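Local coordinates for SusD superfamily protein (Bacteroides vulgatus ATCC 8482, PDB 3JQ0) that probably binds nutrients, perhaps sugars, at the bacterial outer membrane, at residues 58-63 / 463-468; 114-119 / 190-195; 181-186 / 215-220; 274-279 / 321-326. All blocks are in the same frame, centred on the assembly; numbering follows the deposited sequence. Where two conformers were deposited one is given.

Contact 1 (58-63 / 463-468); sequences PFNTIN and YSSAEQ
An ST turn in the loop that follows helix 457-463 offers Ser465 and Ala466 to Asn60, on the loop between strand 41-43 and helix 75-91. The turn is identified by Ala466 N, which donates to Ser464 OG at 3.0 Å; the same Ser464 hydroxyl bonds to Val460 O, tying the turn back to the helix. Ser465 OG is the polar centre of the contact. It donates to Pro58 O at 2.9 Å and accepts from Asn60 ND2 at 3.1 Å, so one hydroxyl is engaged both as donor and as acceptor. The amide bond is nearly straight (166° at the hydrogen), and OG lies close to the plane of the Asn60 amide. A chi1 of 58° in Ser465 sets OG between its own backbone N and carbonyl carbon, facing both partners. The rest of the Asn60 amide lies against Ala466: CG comes 3.6 Å from Ala466 CA, while OD1 passes the Ala466 methyl CB at 3.7 Å and takes a hydrogen bond from Arg37 NE. The amide is thus held from both its oxygen and its nitrogen, which fixes its rotation. Water fills in where the backbones do not meet. Water 1 accepts from Ser465 N at 2.9 Å and lies 2.7 Å from Pro58 O; water 3 links Asn60 O with Ser465 O, and water 2 links Asn60 O with Glu467 OE1. Two irregular loops, far apart in sequence, are joined here by side-chain and water bridges instead of strand pairing, in keeping with a SusD-family fold built mainly of helices.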
loop_
_atom_site.group_PDB
_atom_site.type_symbol
_atom_site.label_atom_id
_atom_site.label_comp_id
_atom_site.label_asym_id
_atom_site.label_seq_id
_atom_site.Cartn_x
_atom_site.Cartn_y
_atom_site.Cartn_z
ATOM N N PRO A 58 -7.974 -4.921 -12.706
ATOM C CA PRO A 58 -6.842 -5.345 -13.561
ATOM C C PRO A 58 -7.107 -5.136 -15.063
ATOM O O PRO A 58 -6.161 -4.902 -15.813
ATOM C CB PRO A 58 -6.648 -6.838 -13.227
ATOM C CG PRO A 58 -7.944 -7.228 -12.582
ATOM C CD PRO A 58 -8.376 -6.005 -11.811
ATOM N N PHE A 59 -8.349 -5.219 -15.508
ATOM C CA PHE A 59 -8.654 -5.007 -16.920
ATOM C C PHE A 59 -8.773 -3.530 -17.276
ATOM O O PHE A 59 -8.895 -3.181 -18.443
ATOM C CB PHE A 59 -9.927 -5.767 -17.338
ATOM C CG PHE A 59 -9.696 -7.240 -17.481
ATOM C CD1 PHE A 59 -9.651 -8.146 -16.455
ATOM C CD2 PHE A 59 -9.417 -7.737 -18.778
ATOM C CE1 PHE A 59 -9.389 -9.525 -16.661
ATOM C CE2 PHE A 59 -9.150 -9.100 -18.979
ATOM C CZ PHE A 59 -9.177 -9.976 -17.893
ATOM N N ASN A 60 -8.750 -2.656 -16.285
ATOM C CA ASN A 60 -8.871 -1.228 -16.527
ATOM C C ASN A 60 -10.112 -0.931 -17.386
ATOM O O ASN A 60 -10.063 -0.209 -18.392
ATOM C CB ASN A 60 -7.593 -0.604 -17.076
ATOM C CG ASN A 60 -6.568 -0.479 -16.004
ATOM O OD1 ASN A 60 -6.636 0.483 -15.247
ATOM N ND2 ASN A 60 -5.659 -1.450 -15.867
ATOM N N THR A 61 -11.227 -1.509 -16.961
ATOM C CA THR A 61 -12.507 -1.327 -17.611
ATOM C C THR A 61 -13.509 -0.619 -16.713
ATOM O O THR A 61 -14.710 -0.541 -17.001
ATOM C CB THR A 61 -13.075 -2.647 -18.133
ATOM O OG1 THR A 61 -13.102 -3.568 -17.040
ATOM C CG2 THR A 61 -12.272 -3.185 -19.325
ATOM N N ILE A 62 -13.061 -0.019 -15.621
ATOM C CA ILE A 62 -13.891 0.925 -14.850
ATOM C C ILE A 62 -14.328 2.057 -15.774
ATOM O O ILE A 62 -13.586 2.458 -16.697
ATOM C CB ILE A 62 -13.158 1.458 -13.586
ATOM C CG1 ILE A 62 -11.843 2.160 -13.912
ATOM C CG2 ILE A 62 -12.971 0.328 -12.550
ATOM C CD1 ILE A 62 -11.143 2.757 -12.688
ATOM N N ASN A 63 -15.527 2.566 -15.537
ATOM C CA ASN A 63 -16.100 3.603 -16.401
ATOM C C ASN A 63 -17.223 4.263 -15.660
ATOM O O ASN A 63 -17.454 3.997 -14.473
ATOM C CB ASN A 63 -16.522 3.016 -17.765
ATOM C CG ASN A 63 -17.636 2.025 -17.655
ATOM O OD1 ASN A 63 -18.403 1.970 -16.717
ATOM N ND2 ASN A 63 -17.705 1.165 -18.650
ATOM N N TYR A 463 3.180 -1.946 -17.642
ATOM C CA TYR A 463 2.828 -2.735 -16.469
ATOM C C TYR A 463 1.339 -2.648 -16.102
ATOM O O TYR A 463 0.962 -2.958 -14.988
ATOM C CB TYR A 463 3.730 -2.348 -15.322
ATOM C CG TYR A 463 5.231 -2.609 -15.586
ATOM C CD1 TYR A 463 5.656 -3.842 -16.070
ATOM C CD2 TYR A 463 6.172 -1.636 -15.271
ATOM C CE1 TYR A 463 7.002 -4.096 -16.275
ATOM C CE2 TYR A 463 7.497 -1.876 -15.477
ATOM C CZ TYR A 463 7.923 -3.110 -15.958
ATOM O OH TYR A 463 9.281 -3.370 -16.155
ATOM N N SER A 464 0.509 -2.315 -17.068
ATOM C CA SER A 464 -0.922 -2.340 -16.903
ATOM C C SER A 464 -1.600 -2.286 -18.241
ATOM O O SER A 464 -0.988 -1.918 -19.243
ATOM C CB SER A 464 -1.430 -1.144 -16.070
ATOM O OG SER A 464 -1.590 0.036 -16.848
ATOM N N SER A 465 -2.912 -2.509 -18.222
ATOM C CA SER A 465 -3.790 -2.354 -19.392
ATOM C C SER A 465 -4.517 -1.005 -19.410
ATOM O O SER A 465 -5.429 -0.830 -20.209
ATOM C CB SER A 465 -4.784 -3.473 -19.429
ATOM O OG SER A 465 -5.544 -3.470 -18.226
ATOM N N ALA A 466 -4.075 -0.050 -18.597
ATOM C CA ALA A 466 -4.731 1.256 -18.573
ATOM C C ALA A 466 -4.592 1.984 -19.895
ATOM O O ALA A 466 -3.628 1.803 -20.621
ATOM C CB ALA A 466 -4.169 2.088 -17.428
ATOM N N GLU A 467 -5.539 2.852 -20.153
ATOM C CA GLU A 467 -5.497 3.756 -21.273
ATOM C C GLU A 467 -5.052 5.118 -20.817
ATOM O O GLU A 467 -5.396 5.573 -19.727
ATOM C CB GLU A 467 -6.877 3.878 -21.902
ATOM C CG GLU A 467 -7.371 2.576 -22.514
ATOM C CD GLU A 467 -8.785 2.694 -23.058
ATOM O OE1 GLU A 467 -9.730 2.862 -22.270
ATOM O OE2 GLU A 467 -8.934 2.672 -24.298
ATOM N N GLN A 468 -4.263 5.802 -21.642
ATOM C CA GLN A 468 -3.625 7.021 -21.233
ATOM C C GLN A 468 -4.613 8.150 -20.908
ATOM O O GLN A 468 -4.354 9.006 -20.058
ATOM C CB GLN A 468 -2.601 7.465 -22.298
ATOM C CG GLN A 468 -1.729 8.578 -21.759
ATOM C CD GLN A 468 -0.591 8.944 -22.642
ATOM O OE1 GLN A 468 -0.482 8.435 -23.784
ATOM N NE2 GLN A 468 0.260 9.868 -22.162
HETATM O O HOH W 1 -3.617 -3.970 -15.809
HETATM O O HOH W 2 -9.666 2.271 -19.604
HETATM O O HOH W 3 -8.257 -0.665 -20.588
#

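Contact 2 (114-119 / 190-195); sequences LYFHLL and GEAYLW
Both carboxylate oxygens of Glu191, whose CB rests against Phe116, are gripped from outside the helix pair: OE1 by the hydroxyl of Tyr362 and OE2 by Gln370 NE2. That anchoring holds the acid beside the aromatic ring, with Phe116 CE2 3.6 Å from Glu191 CB and 4.0 Å from Glu191 OE1. The two side chains cross at about a right angle. Phe116 itself spans the interface. Its CG stands anti to the backbone N (chi1 -174°), and the ring that follows reaches the backbone of the facing helix, CZ coming 3.6 Å from Glu191 O. The methyl of Ala192 lies over one face of the ring, and Trp195 CB meets the ring edge in its plane, 3.8 Å from Phe116 CE1. Helices 97-122 and 182-199 run roughly parallel here, their local axes 29° apart and 11.4 Å from each other at closest approach, a wide spacing bridged by the large side chains; the packing of such helices is consistent with the TPR-like helical region of SusD proteins. Phe116 also turns its edge toward the face of the Trp195 five-membered ring in an offset edge-to-face pair, planes at 87° and centroids 5.8 Å apart. One turn further along, the Leu119 and Trp195 side chains lie alongside but run opposite ways, bringing CD2 to 4.0 Å from Trp195 CD1. Met153 of helix 149-167 touches both Leu119 and Trp195, and Arg120 makes a cation-pi contact with Phe116.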
loop_
_atom_site.group_PDB
_atom_site.type_symbol
_atom_site.label_atom_id
_atom_site.label_comp_id
_atom_site.label_asym_id
_atom_site.label_seq_id
_atom_site.Cartn_x
_atom_site.Cartn_y
_atom_site.Cartn_z
ATOM N N LEU A 114 -4.953 12.022 2.884
ATOM C CA LEU A 114 -6.174 11.737 2.163
ATOM C C LEU A 114 -6.233 12.519 0.849
ATOM O O LEU A 114 -6.574 11.951 -0.188
ATOM C CB LEU A 114 -7.410 11.997 3.033
ATOM C CG LEU A 114 -7.562 11.101 4.243
ATOM C CD1 LEU A 114 -8.734 11.531 5.108
ATOM C CD2 LEU A 114 -7.735 9.617 3.836
ATOM N N TYR A 115 -5.905 13.801 0.891
ATOM C CA TYR A 115 -5.891 14.568 -0.322
ATOM C C TYR A 115 -4.898 14.042 -1.348
ATOM O O TYR A 115 -5.132 14.185 -2.567
ATOM C CB TYR A 115 -5.687 16.069 -0.087
ATOM C CG TYR A 115 -7.001 16.778 0.261
ATOM C CD1 TYR A 115 -7.966 16.975 -0.689
ATOM C CD2 TYR A 115 -7.272 17.194 1.557
ATOM C CE1 TYR A 115 -9.180 17.578 -0.379
ATOM C CE2 TYR A 115 -8.441 17.846 1.878
ATOM C CZ TYR A 115 -9.399 18.037 0.916
ATOM O OH TYR A 115 -10.634 18.630 1.181
ATOM N N PHE A 116 -3.794 13.417 -0.906
ATOM C CA PHE A 116 -2.806 12.860 -1.843
ATOM C C PHE A 116 -3.330 11.579 -2.519
ATOM O O PHE A 116 -3.067 11.363 -3.704
ATOM C CB PHE A 116 -1.477 12.672 -1.131
ATOM C CG PHE A 116 -0.342 12.237 -2.026
ATOM C CD1 PHE A 116 -0.022 12.925 -3.188
ATOM C CD2 PHE A 116 0.430 11.137 -1.684
ATOM C CE1 PHE A 116 1.017 12.539 -3.985
ATOM C CE2 PHE A 116 1.479 10.745 -2.499
ATOM C CZ PHE A 116 1.790 11.460 -3.648
ATOM N N HIS A 117 -4.112 10.748 -1.819
ATOM C CA HIS A 117 -4.861 9.682 -2.500
ATOM C C HIS A 117 -5.821 10.264 -3.519
ATOM O O HIS A 117 -5.959 9.788 -4.641
ATOM C CB HIS A 117 -5.622 8.814 -1.516
ATOM C CG HIS A 117 -4.803 7.768 -0.837
ATOM N ND1 HIS A 117 -4.272 6.675 -1.474
ATOM C CD2 HIS A 117 -4.519 7.625 0.482
ATOM C CE1 HIS A 117 -3.652 5.930 -0.582
ATOM N NE2 HIS A 117 -3.770 6.488 0.616
ATOM N N LEU A 118 -6.548 11.310 -3.117
ATOM C CA LEU A 118 -7.527 11.935 -4.030
ATOM C C LEU A 118 -6.862 12.512 -5.284
ATOM O O LEU A 118 -7.345 12.333 -6.387
ATOM C CB LEU A 118 -8.358 13.025 -3.304
ATOM C CG LEU A 118 -9.299 12.539 -2.185
ATOM C CD1 LEU A 118 -9.923 13.724 -1.451
ATOM C CD2 LEU A 118 -10.380 11.657 -2.790
ATOM N N LEU A 119 -5.727 13.198 -5.093
ATOM C CA LEU A 119 -5.001 13.795 -6.234
ATOM C C LEU A 119 -4.586 12.723 -7.244
ATOM O O LEU A 119 -4.798 12.863 -8.430
ATOM C CB LEU A 119 -3.746 14.484 -5.722
ATOM C CG LEU A 119 -2.854 15.051 -6.807
ATOM C CD1 LEU A 119 -3.490 16.213 -7.566
ATOM C CD2 LEU A 119 -1.500 15.441 -6.231
ATOM N N GLY A 190 7.936 13.036 1.258
ATOM C CA GLY A 190 8.771 12.476 0.216
ATOM C C GLY A 190 7.929 12.013 -0.972
ATOM O O GLY A 190 8.272 12.292 -2.145
ATOM N N GLU A 191 6.801 11.342 -0.698
ATOM C CA GLU A 191 5.969 10.893 -1.786
ATOM C C GLU A 191 5.407 12.062 -2.582
ATOM O O GLU A 191 5.349 12.032 -3.822
ATOM C CB GLU A 191 4.791 10.036 -1.290
ATOM C CG GLU A 191 5.216 8.767 -0.588
ATOM C CD GLU A 191 4.051 7.814 -0.430
ATOM O OE1 GLU A 191 2.994 8.179 0.123
ATOM O OE2 GLU A 191 4.174 6.697 -0.971
ATOM N N ALA A 192 4.945 13.086 -1.885
ATOM C CA ALA A 192 4.296 14.220 -2.530
ATOM C C ALA A 192 5.278 15.010 -3.392
ATOM O O ALA A 192 4.939 15.417 -4.519
ATOM C CB ALA A 192 3.672 15.152 -1.484
ATOM N N TYR A 193 6.516 15.208 -2.908
ATOM C CA TYR A 193 7.494 15.939 -3.694
ATOM C C TYR A 193 8.057 15.075 -4.821
ATOM O O TYR A 193 8.425 15.630 -5.871
ATOM C CB TYR A 193 8.551 16.596 -2.793
ATOM C CG TYR A 193 8.045 17.816 -2.112
ATOM C CD1 TYR A 193 7.326 17.773 -0.924
ATOM C CD2 TYR A 193 8.311 19.082 -2.640
ATOM C CE1 TYR A 193 6.863 18.923 -0.325
ATOM C CE2 TYR A 193 7.860 20.237 -2.031
ATOM C CZ TYR A 193 7.122 20.155 -0.866
ATOM O OH TYR A 193 6.664 21.301 -0.238
ATOM N N LEU A 194 8.142 13.746 -4.672
ATOM C CA LEU A 194 8.427 12.934 -5.853
ATOM C C LEU A 194 7.359 13.118 -6.925
ATOM O O LEU A 194 7.672 13.276 -8.118
ATOM C CB LEU A 194 8.522 11.439 -5.492
ATOM C CG LEU A 194 9.785 10.925 -4.844
ATOM C CD1 LEU A 194 9.647 9.417 -4.564
ATOM C CD2 LEU A 194 11.009 11.179 -5.729
ATOM N N TRP A 195 6.093 13.122 -6.512
ATOM C CA TRP A 195 4.995 13.223 -7.430
ATOM C C TRP A 195 5.006 14.594 -8.126
ATOM O O TRP A 195 4.928 14.709 -9.357
ATOM C CB TRP A 195 3.650 13.035 -6.726
ATOM C CG TRP A 195 2.493 13.001 -7.659
ATOM C CD1 TRP A 195 1.799 14.071 -8.137
ATOM C CD2 TRP A 195 1.928 11.852 -8.290
ATOM N NE1 TRP A 195 0.843 13.658 -9.019
ATOM C CE2 TRP A 195 0.893 12.297 -9.116
ATOM C CE3 TRP A 195 2.192 10.474 -8.216
ATOM C CZ2 TRP A 195 0.113 11.428 -9.887
ATOM C CZ3 TRP A 195 1.444 9.628 -8.985
ATOM C CH2 TRP A 195 0.393 10.108 -9.787
#

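Contact 3 (181-186 / 215-220); sequences SAAATQ and ENVKKA
Asn216 meets Gln186 through the one hydrogen bond between the segments, ND2 donating to OE1 at 3.2 Å and 173° at the hydrogen. The acceptor lies in the Asn216 amide plane, but the donor stands above the Gln186 carbonyl plane, 60° out of it. Gln186 is bent at chi2 (-60°), which folds CD back over the Asn216 side. Next comes Val217: its CG2 packs 3.8 Å from Gln186 CB and equally near Ala183 O, where the backbones come closest, and Ile244 of strand 243-247 touches both Val217 and Ala183. After this the chain makes a type I turn from Val217 to Ala220. Within it Lys219 sends NZ back to Asn216 OD1 at 3.1 Å. Ala220 completes the contact methyl to methyl, CB to Ala183 CB at 3.8 Å, closing the far end of the hairpin formed by helices 182-199 and 204-217. An alanine in place of Asn216 would probably leave Gln186 OE1 without this donor and Lys219 NZ without its amide acceptor. Since Gln186 NE2 is bonded to Glu164 OE1, the two amides form a relay from a lysine to a carboxylate, whose opposite charges are likely to polarise both amides in the same sense.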
loop_
_atom_site.group_PDB
_atom_site.type_symbol
_atom_site.label_atom_id
_atom_site.label_comp_id
_atom_site.label_asym_id
_atom_site.label_seq_id
_atom_site.Cartn_x
_atom_site.Cartn_y
_atom_site.Cartn_z
ATOM N N SER A 181 2.477 10.272 13.033
ATOM C CA SER A 181 3.690 10.755 13.729
ATOM C C SER A 181 4.508 11.605 12.765
ATOM O O SER A 181 4.234 11.677 11.544
ATOM C CB SER A 181 4.533 9.571 14.198
ATOM O OG SER A 181 5.094 8.891 13.087
ATOM N N ALA A 182 5.582 12.198 13.278
ATOM C CA ALA A 182 6.449 13.022 12.459
ATOM C C ALA A 182 7.065 12.265 11.290
ATOM O O ALA A 182 7.189 12.805 10.183
ATOM C CB ALA A 182 7.543 13.669 13.298
ATOM N N ALA A 183 7.436 10.999 11.511
ATOM C CA ALA A 183 8.043 10.224 10.456
ATOM C C ALA A 183 7.006 9.875 9.388
ATOM O O ALA A 183 7.354 9.760 8.223
ATOM C CB ALA A 183 8.722 8.960 10.996
ATOM N N ALA A 184 5.745 9.708 9.766
ATOM C CA ALA A 184 4.684 9.491 8.790
ATOM C C ALA A 184 4.548 10.726 7.877
ATOM O O ALA A 184 4.438 10.633 6.643
ATOM C CB ALA A 184 3.351 9.157 9.446
ATOM N N THR A 185 4.557 11.927 8.477
ATOM C CA THR A 185 4.529 13.163 7.679
ATOM C C THR A 185 5.752 13.240 6.746
ATOM O O THR A 185 5.593 13.655 5.592
ATOM C CB THR A 185 4.434 14.405 8.566
ATOM O OG1 THR A 185 3.128 14.387 9.104
ATOM C CG2 THR A 185 4.640 15.693 7.756
ATOM N N GLN A 186 6.949 12.882 7.189
ATOM C CA GLN A 186 8.115 12.919 6.306
ATOM C C GLN A 186 8.017 11.911 5.150
ATOM O O GLN A 186 8.394 12.233 4.044
ATOM C CB GLN A 186 9.418 12.761 7.072
ATOM C CG GLN A 186 9.671 13.904 8.045
ATOM C CD GLN A 186 9.743 15.240 7.349
ATOM O OE1 GLN A 186 10.572 15.445 6.440
ATOM N NE2 GLN A 186 8.879 16.160 7.765
ATOM N N GLU A 215 15.239 10.970 4.108
ATOM C CA GLU A 215 16.367 10.928 5.049
ATOM C C GLU A 215 15.897 11.256 6.459
ATOM O O GLU A 215 16.334 10.642 7.431
ATOM C CB GLU A 215 17.488 11.843 4.599
ATOM C CG GLU A 215 18.203 11.460 3.335
ATOM C CD GLU A 215 19.161 10.301 3.436
ATOM O OE1 GLU A 215 19.196 9.601 4.494
ATOM O OE2 GLU A 215 19.874 10.063 2.400
ATOM N N ASN A 216 14.997 12.221 6.563
ATOM C CA ASN A 216 14.480 12.612 7.889
ATOM C C ASN A 216 13.733 11.512 8.616
ATOM O O ASN A 216 13.720 11.468 9.832
ATOM C CB ASN A 216 13.590 13.825 7.816
ATOM C CG ASN A 216 14.324 15.101 7.660
ATOM O OD1 ASN A 216 15.523 15.219 7.912
ATOM N ND2 ASN A 216 13.569 16.105 7.225
ATOM N N VAL A 217 13.114 10.612 7.854
ATOM C CA VAL A 217 12.425 9.464 8.480
ATOM C C VAL A 217 13.356 8.675 9.400
ATOM O O VAL A 217 12.929 8.173 10.457
ATOM C CB VAL A 217 11.836 8.554 7.354
ATOM C CG1 VAL A 217 11.337 7.228 7.920
ATOM C CG2 VAL A 217 10.757 9.289 6.577
ATOM N N LYS A 218 14.637 8.632 9.043
ATOM C CA LYS A 218 15.642 7.943 9.818
ATOM C C LYS A 218 15.859 8.525 11.206
ATOM O O LYS A 218 16.471 7.872 12.060
ATOM C CB LYS A 218 16.962 7.904 9.060
ATOM C CG LYS A 218 16.891 7.262 7.667
ATOM C CD LYS A 218 18.234 7.295 6.980
ATOM C CE LYS A 218 18.277 6.590 5.682
ATOM N NZ LYS A 218 19.556 6.807 4.981
ATOM N N LYS A 219 15.361 9.733 11.451
ATOM C CA LYS A 219 15.402 10.341 12.804
ATOM C C LYS A 219 14.512 9.618 13.795
ATOM O O LYS A 219 14.677 9.765 15.015
ATOM C CB LYS A 219 14.956 11.801 12.751
ATOM C CG LYS A 219 15.922 12.714 12.026
ATOM C CD LYS A 219 15.354 14.111 11.841
ATOM C CE LYS A 219 16.319 15.117 11.173
ATOM N NZ LYS A 219 17.416 14.522 10.315
ATOM N N ALA A 220 13.509 8.892 13.310
ATOM C CA ALA A 220 12.680 8.106 14.180
ATOM C C ALA A 220 13.388 6.755 14.483
ATOM O O ALA A 220 14.357 6.355 13.832
ATOM C CB ALA A 220 11.312 7.898 13.556
#

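Contact 4 (274-279 / 321-326); sequences KIYCDE and KAVYKK
Cys277 and Tyr324 satisfy each other's backbone: Cys277 N donates to Tyr324 O at 2.8 Å, and Tyr324 N to Cys277 O at 2.9 Å. The two bonds define a single antiparallel bridge, a hydrogen-bonded pair on the edge of strand 320-326, whose neighbours Val323 and Lys325 bond instead to strand 332-339. The touching parts run 101° apart end to end, so the pairing stays a single bridge; to one side of it water 4 donates to Ile275 O and accepts from Lys326 N, each at 2.9 Å. The charged ends turn to residues 280-282, just after Glu279: Asp278 OD1 accepts from Asn280 N and Asn282 N, and Lys326 NZ bonds to Gly281 O. Aromatic faces close the flanks. Glu279 CA sits over the centre of the Tyr324 ring, 3.7 Å from its centroid, while Cys277 O lies at that ring's edge, in plane. Val323 CG2 covers a face of Tyr276, offset toward the rim. An alanine in place of Tyr324 would probably open a gap beneath Glu279, leaving the 278-279 backbone without the ring it rests on. Because the bridging bonds are all main-chain or water-mediated, side chains contribute by apolar and CH-pi packing, Cys277 SG and the Lys325 methylenes included.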
loop_
_atom_site.group_PDB
_atom_site.type_symbol
_atom_site.label_atom_id
_atom_site.label_comp_id
_atom_site.label_asym_id
_atom_site.label_seq_id
_atom_site.Cartn_x
_atom_site.Cartn_y
_atom_site.Cartn_z
ATOM N N LYS A 274 -10.324 -30.305 0.388
ATOM C CA LYS A 274 -10.853 -31.375 -0.444
ATOM C C LYS A 274 -10.242 -31.458 -1.803
ATOM O O LYS A 274 -10.241 -32.521 -2.415
ATOM C CB LYS A 274 -12.381 -31.249 -0.623
ATOM C CG LYS A 274 -13.213 -31.271 0.660
ATOM C CD LYS A 274 -14.750 -31.285 0.419
ATOM N N ILE A 275 -9.720 -30.356 -2.351
ATOM C CA ILE A 275 -9.424 -30.297 -3.806
ATOM C C ILE A 275 -7.936 -30.146 -4.092
ATOM O O ILE A 275 -7.412 -30.841 -4.942
ATOM C CB ILE A 275 -10.199 -29.156 -4.460
ATOM C CG1 ILE A 275 -11.721 -29.336 -4.235
ATOM C CG2 ILE A 275 -9.887 -29.032 -5.984
ATOM C CD1 ILE A 275 -12.304 -30.648 -4.723
ATOM N N TYR A 276 -7.269 -29.196 -3.441
ATOM C CA TYR A 276 -5.853 -28.876 -3.747
ATOM C C TYR A 276 -4.885 -29.817 -3.005
ATOM O O TYR A 276 -5.266 -30.538 -2.077
ATOM C CB TYR A 276 -5.550 -27.436 -3.382
ATOM C CG TYR A 276 -6.430 -26.385 -4.037
ATOM C CD1 TYR A 276 -7.056 -26.589 -5.255
ATOM C CD2 TYR A 276 -6.616 -25.184 -3.415
ATOM C CE1 TYR A 276 -7.861 -25.591 -5.822
ATOM C CE2 TYR A 276 -7.405 -24.171 -3.961
ATOM C CZ TYR A 276 -8.011 -24.385 -5.172
ATOM O OH TYR A 276 -8.823 -23.442 -5.746
ATOM N N CYS A 277 -3.652 -29.776 -3.427
ATOM C CA CYS A 277 -2.575 -30.486 -2.782
ATOM C C CYS A 277 -1.321 -29.610 -2.866
ATOM O O CYS A 277 -1.277 -28.581 -3.556
ATOM C CB CYS A 277 -2.331 -31.862 -3.400
ATOM S SG CYS A 277 -1.730 -31.853 -5.089
ATOM N N ASP A 278 -0.281 -30.090 -2.206
ATOM C CA ASP A 278 1.017 -29.403 -2.223
ATOM C C ASP A 278 1.903 -29.969 -3.362
ATOM O O ASP A 278 1.479 -30.779 -4.180
ATOM C CB ASP A 278 1.660 -29.476 -0.821
ATOM C CG ASP A 278 2.094 -30.882 -0.434
ATOM O OD1 ASP A 278 2.295 -31.765 -1.311
ATOM O OD2 ASP A 278 2.278 -31.064 0.790
ATOM N N GLU A 279 3.156 -29.503 -3.429
ATOM C CA GLU A 279 4.006 -29.831 -4.571
ATOM C C GLU A 279 4.376 -31.312 -4.597
ATOM O O GLU A 279 4.825 -31.828 -5.598
ATOM C CB GLU A 279 5.259 -28.971 -4.586
ATOM C CG GLU A 279 6.300 -29.309 -3.523
ATOM C CD GLU A 279 7.570 -28.502 -3.584
ATOM O OE1 GLU A 279 7.706 -27.646 -4.466
ATOM O OE2 GLU A 279 8.444 -28.733 -2.719
ATOM N N LYS A 321 1.623 -18.672 -1.905
ATOM C CA LYS A 321 1.776 -20.130 -1.836
ATOM C C LYS A 321 1.226 -20.741 -3.108
ATOM O O LYS A 321 0.124 -20.417 -3.544
ATOM C CB LYS A 321 1.127 -20.764 -0.604
ATOM C CG LYS A 321 1.383 -22.282 -0.538
ATOM C CD LYS A 321 1.080 -22.898 0.828
ATOM C CE LYS A 321 1.627 -24.329 0.998
ATOM N NZ LYS A 321 2.113 -24.552 2.392
ATOM N N ALA A 322 1.993 -21.659 -3.680
ATOM C CA ALA A 322 1.532 -22.426 -4.835
ATOM C C ALA A 322 0.665 -23.575 -4.353
ATOM O O ALA A 322 1.089 -24.378 -3.507
ATOM C CB ALA A 322 2.751 -22.957 -5.622
ATOM N N VAL A 323 -0.493 -23.717 -4.970
ATOM C CA VAL A 323 -1.302 -24.909 -4.814
ATOM C C VAL A 323 -1.340 -25.685 -6.135
ATOM O O VAL A 323 -1.172 -25.130 -7.219
ATOM C CB VAL A 323 -2.718 -24.600 -4.273
ATOM C CG1 VAL A 323 -2.644 -23.918 -2.898
ATOM C CG2 VAL A 323 -3.581 -23.783 -5.233
ATOM N N TYR A 324 -1.492 -26.975 -5.964
ATOM C CA TYR A 324 -1.415 -27.976 -6.999
ATOM C C TYR A 324 -2.696 -28.784 -6.972
ATOM O O TYR A 324 -3.526 -28.709 -6.053
ATOM C CB TYR A 324 -0.169 -28.891 -6.776
ATOM C CG TYR A 324 1.130 -28.148 -6.805
ATOM C CD1 TYR A 324 1.531 -27.350 -5.730
ATOM C CD2 TYR A 324 1.971 -28.235 -7.907
ATOM C CE1 TYR A 324 2.708 -26.642 -5.765
ATOM C CE2 TYR A 324 3.157 -27.521 -7.943
ATOM C CZ TYR A 324 3.507 -26.696 -6.897
ATOM O OH TYR A 324 4.697 -25.971 -6.922
ATOM N N LYS A 325 -2.881 -29.619 -7.994
ATOM C CA LYS A 325 -3.876 -30.688 -7.919
ATOM C C LYS A 325 -3.222 -31.980 -8.404
ATOM O O LYS A 325 -2.379 -31.987 -9.339
ATOM C CB LYS A 325 -5.154 -30.347 -8.700
ATOM C CG LYS A 325 -6.027 -29.288 -8.019
ATOM C CD LYS A 325 -7.098 -28.687 -8.925
ATOM C CE LYS A 325 -8.157 -29.635 -9.356
ATOM N NZ LYS A 325 -9.070 -28.945 -10.392
ATOM N N LYS A 326 -3.614 -33.072 -7.772
ATOM C CA LYS A 326 -3.149 -34.398 -8.159
ATOM C C LYS A 326 -4.311 -35.094 -8.839
ATOM O O LYS A 326 -5.368 -35.308 -8.215
ATOM C CB LYS A 326 -2.717 -35.177 -6.934
ATOM C CG LYS A 326 -2.154 -36.579 -7.324
ATOM C CD LYS A 326 -1.426 -37.214 -6.170
ATOM C CE LYS A 326 -2.314 -37.538 -5.071
ATOM N NZ LYS A 326 -1.558 -38.192 -3.931
HETATM O O HOH W 4 -5.234 -32.648 -5.441
#

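Overall arrangement
From the N terminus, the loop at 58-63 comes first and waits some 400 residues for its partner, so contact 1 closes the longest loop and encloses the other three, joining an early loop to one near the C terminus. Helix 97-122 then opens contact 2. Helix 182-199 serves contacts 2 and 3 in turn: its start faces 215-220 and its later part faces 114-119, so these two cross along the chain, with centres about 16 Å apart, and helix 182-199 joins helix 97-122 to helix 204-217. Contact 4 follows in series, tying the chain after helix 269-275 to strand 320-326, its centre about 44 Å from that of contact 3 and across the chain's centre.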